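PDB 1K0D: transcriptional regulator URE2 from Saccharomyces cerevisiae, which represses nitrogen catabolic genes by holding the GATA transcriptional activators of those genes in the cytoplasm, and also shows glutathione peroxidase activity. Local coordinates for residues B[93-98]-B[106-111]; B[157-162]-B[234-239]. One frame throughout, in Å; residues are numbered along the deposited sequence.

Both contacts belong to the GST-like region of the homodimeric protein, and they hold different parts of that fold. In interaction 1 the linker into the all-helical domain folds back on helix 87-102, the last of the thioredoxin-like domain. Interaction 2 lies wholly within the helical domain and ties helix 148-176 to the turn ahead of helix 238-248. Their centres are 28 Å apart and their nearest atoms about 17 Å, so they do not touch. Interaction 1 is remote from the glutathione site. In interaction 2 the side chain of Tyr-162 is about 11 Å from that of Asn-30, a glutathione-binding residue, and about 14 Å from a bound glutathione.

Interaction 1. Residues B[93-98]-B[106-111]; sequences HLVNKY and LLWSDD
Val-95 and Trp-108 form the apolar centre of this contact, their side chains crossing at about a right angle. The CG2 methyl of Val-95 rests over one face of the indole, 3.6 Å from the centroid of the five-membered ring and 14° off its normal, which is a CH-pi contact; the nearest ring atom to CG2 is CD2 of Trp-108, also at 3.6 Å. With CG anti to the backbone N (chi1 -173°), the Trp-108 indole lies with one face against Val-95. Further packing on the indole comes from Gln-115, Ile-118 and Asn-119 of helix 112-142, so the tryptophan bridges two helices.

A second apolar contact joins Tyr-98 and Leu-106. Here CE2 of the ring meets CB of Leu-106 at 3.6 Å, while CD1 of the leucine reaches toward the phenol end, 3.9 Å from Tyr-98 CZ.

The polar link between the backbones is made by one water, which donates to Val-95 O at 2.8 Å and to Leu-106 O at 3.0 Å. It thereby joins a carbonyl of helix 87-102 to one in the returning chain. Beyond the contact, Ser-109 OG accepts from Asp-111 N at 3.2 Å in an ST turn, and the Asp-111 carboxylate caps the start of helix 112-142 through the backbone N of Asp-114. Asn-96 packs on Leu-112 of the second subunit, placing the contact beside the dimer interface. The whole belongs to the interdomain linker of the GST fold, folded back on the last helix of the thioredoxin-like domain.

Interaction 2. Residues B[157-162]-B[234-239]; sequences EVRRVY and KIEFPE
Within the all-helical C-terminal domain of the GST fold, helix 148-176 is met by the junction between the short helix 233-236 and helix 238-248. Phe-237 marks the break between them: it is the first residue to leave helical geometry after one helix and the N-cap position of the next.

Its ring carries the apolar part of the contact. CB of Tyr-162 stands over the centre of one ring face, 3.7 Å from the centroid and 13° off the normal, a CH-pi contact. CZ of the same Phe-237 ring also comes 3.5 Å from Arg-159 O, a carbonyl of the helix, at an oblique angle. The two aromatic rings meet obliquely, with centroids 5.8 Å apart and planes at 37°. The phenol of Tyr-162 leads away from the turn into the domain interior, where OH hydrogen-bonds to Asn-223 and His-129; these partners probably restrict rotation of the Tyr-162 ring, while its CB is set by the helix backbone.

At the more exposed margin a salt bridge joins Arg-159 to Glu-236. The arginine side chain is bent at chi3, a bend that goes with NH1 meeting the carboxylate, while the glutamate is extended beyond CG, and the guanidinium and carboxylate planes lie 38° apart. The carboxylate is shared, because Glu-236 OE1 also accepts from the backbone N of Asn-232, which would help to orient it. Both carboxylate oxygens lie near one terminal nitrogen at the guanidinium edge: Arg-159 NH1 is 3.1 Å from Glu-236 OE1 and donates to Glu-236 OE2 at 2.6 Å, a short but bent, weak hydrogen bond.

Interaction 1. Residues B[93-98]-B[106-111]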
loop_
_atom_site.group_PDB
_atom_site.type_symbol
_atom_site.label_atom_id
_atom_site.label_comp_id
_atom_site.label_asym_id
_atom_site.label_seq_id
_atom_site.Cartn_x
_atom_site.Cartn_y
_atom_site.Cartn_z
ATOM N N HIS B 93 -2.752 11.094 -4.184
ATOM C CA HIS B 93 -2.510 12.147 -5.156
ATOM C C HIS B 93 -3.766 13.014 -5.290
ATOM O O HIS B 93 -3.690 14.241 -5.315
ATOM C CB HIS B 93 -2.146 11.549 -6.512
ATOM C CG HIS B 93 -1.800 12.577 -7.542
ATOM N ND1 HIS B 93 -2.675 12.963 -8.534
ATOM C CD2 HIS B 93 -0.684 13.322 -7.712
ATOM C CE1 HIS B 93 -2.112 13.903 -9.271
ATOM N NE2 HIS B 93 -0.904 14.140 -8.792
ATOM N N LEU B 94 -4.923 12.363 -5.360
ATOM C CA LEU B 94 -6.188 13.079 -5.500
ATOM C C LEU B 94 -6.550 13.980 -4.318
ATOM O O LEU B 94 -6.902 15.147 -4.519
ATOM C CB LEU B 94 -7.326 12.093 -5.771
ATOM C CG LEU B 94 -7.183 11.363 -7.112
ATOM C CD1 LEU B 94 -8.389 10.463 -7.336
ATOM C CD2 LEU B 94 -7.069 12.382 -8.237
ATOM N N VAL B 95 -6.461 13.473 -3.091
ATOM C CA VAL B 95 -6.811 14.319 -1.959
ATOM C C VAL B 95 -5.777 15.421 -1.739
ATOM O O VAL B 95 -6.132 16.529 -1.337
ATOM C CB VAL B 95 -7.013 13.501 -0.662
ATOM C CG1 VAL B 95 -8.122 12.484 -0.884
ATOM C CG2 VAL B 95 -5.720 12.821 -0.243
ATOM N N ASN B 96 -4.507 15.133 -2.024
ATOM C CA ASN B 96 -3.459 16.146 -1.872
ATOM C C ASN B 96 -3.715 17.286 -2.851
ATOM O O ASN B 96 -3.640 18.459 -2.483
ATOM C CB ASN B 96 -2.072 15.546 -2.130
ATOM C CG ASN B 96 -1.418 15.034 -0.863
ATOM O OD1 ASN B 96 -0.915 15.815 -0.052
ATOM N ND2 ASN B 96 -1.434 13.721 -0.675
ATOM N N LYS B 97 -4.038 16.927 -4.089
ATOM C CA LYS B 97 -4.306 17.908 -5.131
ATOM C C LYS B 97 -5.546 18.738 -4.823
ATOM O O LYS B 97 -5.519 19.963 -4.936
ATOM C CB LYS B 97 -4.485 17.216 -6.484
ATOM C CG LYS B 97 -4.540 18.187 -7.648
ATOM C CD LYS B 97 -4.493 17.480 -8.986
ATOM C CE LYS B 97 -4.371 18.490 -10.118
ATOM N NZ LYS B 97 -4.189 17.826 -11.434
ATOM N N TYR B 98 -6.633 18.068 -4.442
ATOM C CA TYR B 98 -7.877 18.758 -4.117
ATOM C C TYR B 98 -7.635 19.783 -3.015
ATOM O O TYR B 98 -8.102 20.922 -3.083
ATOM C CB TYR B 98 -8.945 17.770 -3.637
ATOM C CG TYR B 98 -10.285 18.435 -3.396
ATOM C CD1 TYR B 98 -11.198 18.587 -4.439
ATOM C CD2 TYR B 98 -10.600 18.997 -2.154
ATOM C CE1 TYR B 98 -12.380 19.283 -4.265
ATOM C CE2 TYR B 98 -11.796 19.705 -1.965
ATOM C CZ TYR B 98 -12.676 19.843 -3.034
ATOM O OH TYR B 98 -13.837 20.561 -2.899
ATOM N N LEU B 106 -11.115 17.828 1.753
ATOM C CA LEU B 106 -12.247 16.917 1.617
ATOM C C LEU B 106 -11.749 15.463 1.620
ATOM O O LEU B 106 -10.797 15.134 0.915
ATOM C CB LEU B 106 -12.979 17.218 0.307
ATOM C CG LEU B 106 -14.493 17.016 0.219
ATOM C CD1 LEU B 106 -14.923 17.161 -1.240
ATOM C CD2 LEU B 106 -14.883 15.649 0.749
ATOM N N LEU B 107 -12.392 14.610 2.416
ATOM C CA LEU B 107 -12.030 13.193 2.525
ATOM C C LEU B 107 -10.584 13.017 3.004
ATOM O O LEU B 107 -10.011 11.931 2.904
ATOM C CB LEU B 107 -12.182 12.503 1.163
ATOM C CG LEU B 107 -13.504 12.598 0.395
ATOM C CD1 LEU B 107 -13.334 11.962 -0.969
ATOM C CD2 LEU B 107 -14.610 11.901 1.167
ATOM N N TRP B 108 -10.011 14.078 3.554
ATOM C CA TRP B 108 -8.614 14.055 3.973
ATOM C C TRP B 108 -8.496 14.879 5.257
ATOM O O TRP B 108 -9.466 15.011 6.009
ATOM C CB TRP B 108 -7.798 14.666 2.820
ATOM C CG TRP B 108 -6.284 14.631 2.877
ATOM C CD1 TRP B 108 -5.441 15.648 2.511
ATOM C CD2 TRP B 108 -5.442 13.527 3.233
ATOM N NE1 TRP B 108 -4.138 15.246 2.615
ATOM C CE2 TRP B 108 -4.104 13.951 3.056
ATOM C CE3 TRP B 108 -5.684 12.225 3.679
ATOM C CZ2 TRP B 108 -3.013 13.119 3.311
ATOM C CZ3 TRP B 108 -4.597 11.393 3.934
ATOM C CH2 TRP B 108 -3.277 11.845 3.749
ATOM N N SER B 109 -7.314 15.428 5.512
ATOM C CA SER B 109 -7.115 16.250 6.695
ATOM C C SER B 109 -5.870 17.102 6.532
ATOM O O SER B 109 -4.892 16.672 5.916
ATOM C CB SER B 109 -6.973 15.377 7.939
ATOM O OG SER B 109 -6.789 16.179 9.097
ATOM N N ASP B 110 -5.912 18.311 7.077
ATOM C CA ASP B 110 -4.776 19.216 7.006
ATOM C C ASP B 110 -3.868 19.003 8.217
ATOM O O ASP B 110 -2.860 19.686 8.373
ATOM C CB ASP B 110 -5.259 20.669 6.974
ATOM C CG ASP B 110 -6.263 20.975 8.075
ATOM O OD1 ASP B 110 -6.026 20.587 9.241
ATOM O OD2 ASP B 110 -7.295 21.609 7.776
ATOM N N ASP B 111 -4.237 18.046 9.063
ATOM C CA ASP B 111 -3.488 17.730 10.278
ATOM C C ASP B 111 -2.619 16.472 10.108
ATOM O O ASP B 111 -3.129 15.396 9.776
ATOM C CB ASP B 111 -4.475 17.541 11.430
ATOM C CG ASP B 111 -3.803 17.132 12.719
ATOM O OD1 ASP B 111 -3.033 17.941 13.278
ATOM O OD2 ASP B 111 -4.048 15.997 13.180
HETATM O O HOH W 1 -8.457 16.958 0.221
#

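Interaction 2. Residues B[157-162]-B[234-239]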
loop_
_atom_site.group_PDB
_atom_site.type_symbol
_atom_site.label_atom_id
_atom_site.label_comp_id
_atom_site.label_asym_id
_atom_site.label_seq_id
_atom_site.Cartn_x
_atom_site.Cartn_y
_atom_site.Cartn_z
ATOM N N GLU B 157 -8.114 -15.185 7.245
ATOM C CA GLU B 157 -7.419 -13.904 7.345
ATOM C C GLU B 157 -8.346 -12.747 7.000
ATOM O O GLU B 157 -8.313 -11.703 7.657
ATOM C CB GLU B 157 -6.183 -13.887 6.436
ATOM C CG GLU B 157 -5.387 -12.582 6.474
ATOM C CD GLU B 157 -4.862 -12.223 7.865
ATOM O OE1 GLU B 157 -4.337 -11.100 8.026
ATOM O OE2 GLU B 157 -4.965 -13.057 8.794
ATOM N N VAL B 158 -9.180 -12.929 5.980
ATOM C CA VAL B 158 -10.113 -11.879 5.594
ATOM C C VAL B 158 -11.116 -11.600 6.718
ATOM O O VAL B 158 -11.438 -10.440 6.988
ATOM C CB VAL B 158 -10.862 -12.237 4.291
ATOM C CG1 VAL B 158 -11.891 -11.156 3.956
ATOM C CG2 VAL B 158 -9.865 -12.360 3.157
ATOM N N ARG B 159 -11.604 -12.650 7.380
ATOM C CA ARG B 159 -12.546 -12.458 8.490
ATOM C C ARG B 159 -11.818 -11.768 9.629
ATOM O O ARG B 159 -12.399 -10.977 10.370
ATOM C CB ARG B 159 -13.094 -13.790 9.015
ATOM C CG ARG B 159 -14.147 -14.438 8.150
ATOM C CD ARG B 159 -14.690 -15.675 8.852
ATOM N NE ARG B 159 -14.918 -16.763 7.908
ATOM C CZ ARG B 159 -15.985 -16.869 7.129
ATOM N NH1 ARG B 159 -16.945 -15.959 7.178
ATOM N NH2 ARG B 159 -16.077 -17.877 6.284
ATOM N N ARG B 160 -10.542 -12.096 9.778
ATOM C CA ARG B 160 -9.737 -11.495 10.823
ATOM C C ARG B 160 -9.593 -9.988 10.577
ATOM O O ARG B 160 -9.828 -9.185 11.479
ATOM C CB ARG B 160 -8.355 -12.155 10.866
ATOM C CG ARG B 160 -7.410 -11.522 11.874
ATOM C CD ARG B 160 -5.974 -11.922 11.615
ATOM N NE ARG B 160 -5.070 -10.948 12.204
ATOM C CZ ARG B 160 -4.525 -9.925 11.552
ATOM N NH1 ARG B 160 -4.771 -9.730 10.267
ATOM N NH2 ARG B 160 -3.751 -9.073 12.206
ATOM N N VAL B 161 -9.224 -9.597 9.359
ATOM C CA VAL B 161 -9.057 -8.177 9.077
ATOM C C VAL B 161 -10.385 -7.439 9.184
ATOM O O VAL B 161 -10.416 -6.277 9.595
ATOM C CB VAL B 161 -8.394 -7.923 7.690
ATOM C CG1 VAL B 161 -6.990 -8.521 7.681
ATOM C CG2 VAL B 161 -9.220 -8.518 6.575
ATOM N N TYR B 162 -11.485 -8.104 8.833
ATOM C CA TYR B 162 -12.784 -7.459 8.957
ATOM C C TYR B 162 -13.125 -7.284 10.428
ATOM O O TYR B 162 -13.827 -6.352 10.803
ATOM C CB TYR B 162 -13.877 -8.252 8.231
ATOM C CG TYR B 162 -14.097 -7.748 6.817
ATOM C CD1 TYR B 162 -13.479 -8.359 5.730
ATOM C CD2 TYR B 162 -14.862 -6.611 6.580
ATOM C CE1 TYR B 162 -13.612 -7.850 4.443
ATOM C CE2 TYR B 162 -15.003 -6.090 5.295
ATOM C CZ TYR B 162 -14.374 -6.716 4.231
ATOM O OH TYR B 162 -14.508 -6.204 2.957
ATOM N N LYS B 234 -23.367 -8.402 6.619
ATOM C CA LYS B 234 -24.565 -7.984 7.341
ATOM C C LYS B 234 -24.767 -8.759 8.639
ATOM O O LYS B 234 -25.176 -8.195 9.651
ATOM C CB LYS B 234 -25.789 -8.149 6.434
ATOM C CG LYS B 234 -27.123 -7.779 7.067
ATOM C CD LYS B 234 -28.241 -7.866 6.034
ATOM C CE LYS B 234 -29.616 -7.724 6.675
ATOM N NZ LYS B 234 -29.786 -6.418 7.369
ATOM N N ILE B 235 -24.461 -10.050 8.618
ATOM C CA ILE B 235 -24.641 -10.887 9.798
ATOM C C ILE B 235 -23.375 -11.044 10.625
ATOM O O ILE B 235 -23.420 -11.030 11.857
ATOM C CB ILE B 235 -25.133 -12.289 9.394
ATOM C CG1 ILE B 235 -26.465 -12.171 8.649
ATOM C CG2 ILE B 235 -25.281 -13.174 10.631
ATOM C CD1 ILE B 235 -26.982 -13.484 8.125
ATOM N N GLU B 236 -22.243 -11.190 9.946
ATOM C CA GLU B 236 -20.972 -11.372 10.631
ATOM C C GLU B 236 -20.334 -10.107 11.193
ATOM O O GLU B 236 -19.671 -10.162 12.229
ATOM C CB GLU B 236 -19.977 -12.055 9.694
ATOM C CG GLU B 236 -20.261 -13.523 9.449
ATOM C CD GLU B 236 -19.233 -14.157 8.534
ATOM O OE1 GLU B 236 -19.491 -14.254 7.316
ATOM O OE2 GLU B 236 -18.156 -14.543 9.035
ATOM N N PHE B 237 -20.521 -8.974 10.520
ATOM C CA PHE B 237 -19.919 -7.721 10.979
ATOM C C PHE B 237 -20.887 -6.537 10.921
ATOM O O PHE B 237 -20.771 -5.665 10.061
ATOM C CB PHE B 237 -18.660 -7.419 10.151
ATOM C CG PHE B 237 -17.665 -8.550 10.129
ATOM C CD1 PHE B 237 -17.644 -9.458 9.076
ATOM C CD2 PHE B 237 -16.776 -8.731 11.182
ATOM C CE1 PHE B 237 -16.753 -10.533 9.075
ATOM C CE2 PHE B 237 -15.881 -9.802 11.190
ATOM C CZ PHE B 237 -15.870 -10.705 10.132
ATOM N N PRO B 238 -21.847 -6.488 11.859
ATOM C CA PRO B 238 -22.870 -5.442 11.970
ATOM C C PRO B 238 -22.378 -4.010 11.740
ATOM O O PRO B 238 -22.912 -3.294 10.893
ATOM C CB PRO B 238 -23.410 -5.649 13.386
ATOM C CG PRO B 238 -23.320 -7.118 13.548
ATOM C CD PRO B 238 -21.934 -7.410 13.006
ATOM N N GLU B 239 -21.377 -3.588 12.505
ATOM C CA GLU B 239 -20.837 -2.235 12.364
ATOM C C GLU B 239 -20.323 -1.960 10.943
ATOM O O GLU B 239 -20.582 -0.897 10.376
ATOM C CB GLU B 239 -19.709 -2.004 13.374
ATOM C CG GLU B 239 -20.167 -1.825 14.815
ATOM C CD GLU B 239 -20.995 -0.563 15.016
ATOM O OE1 GLU B 239 -20.545 0.523 14.591
ATOM O OE2 GLU B 239 -22.092 -0.655 15.605
#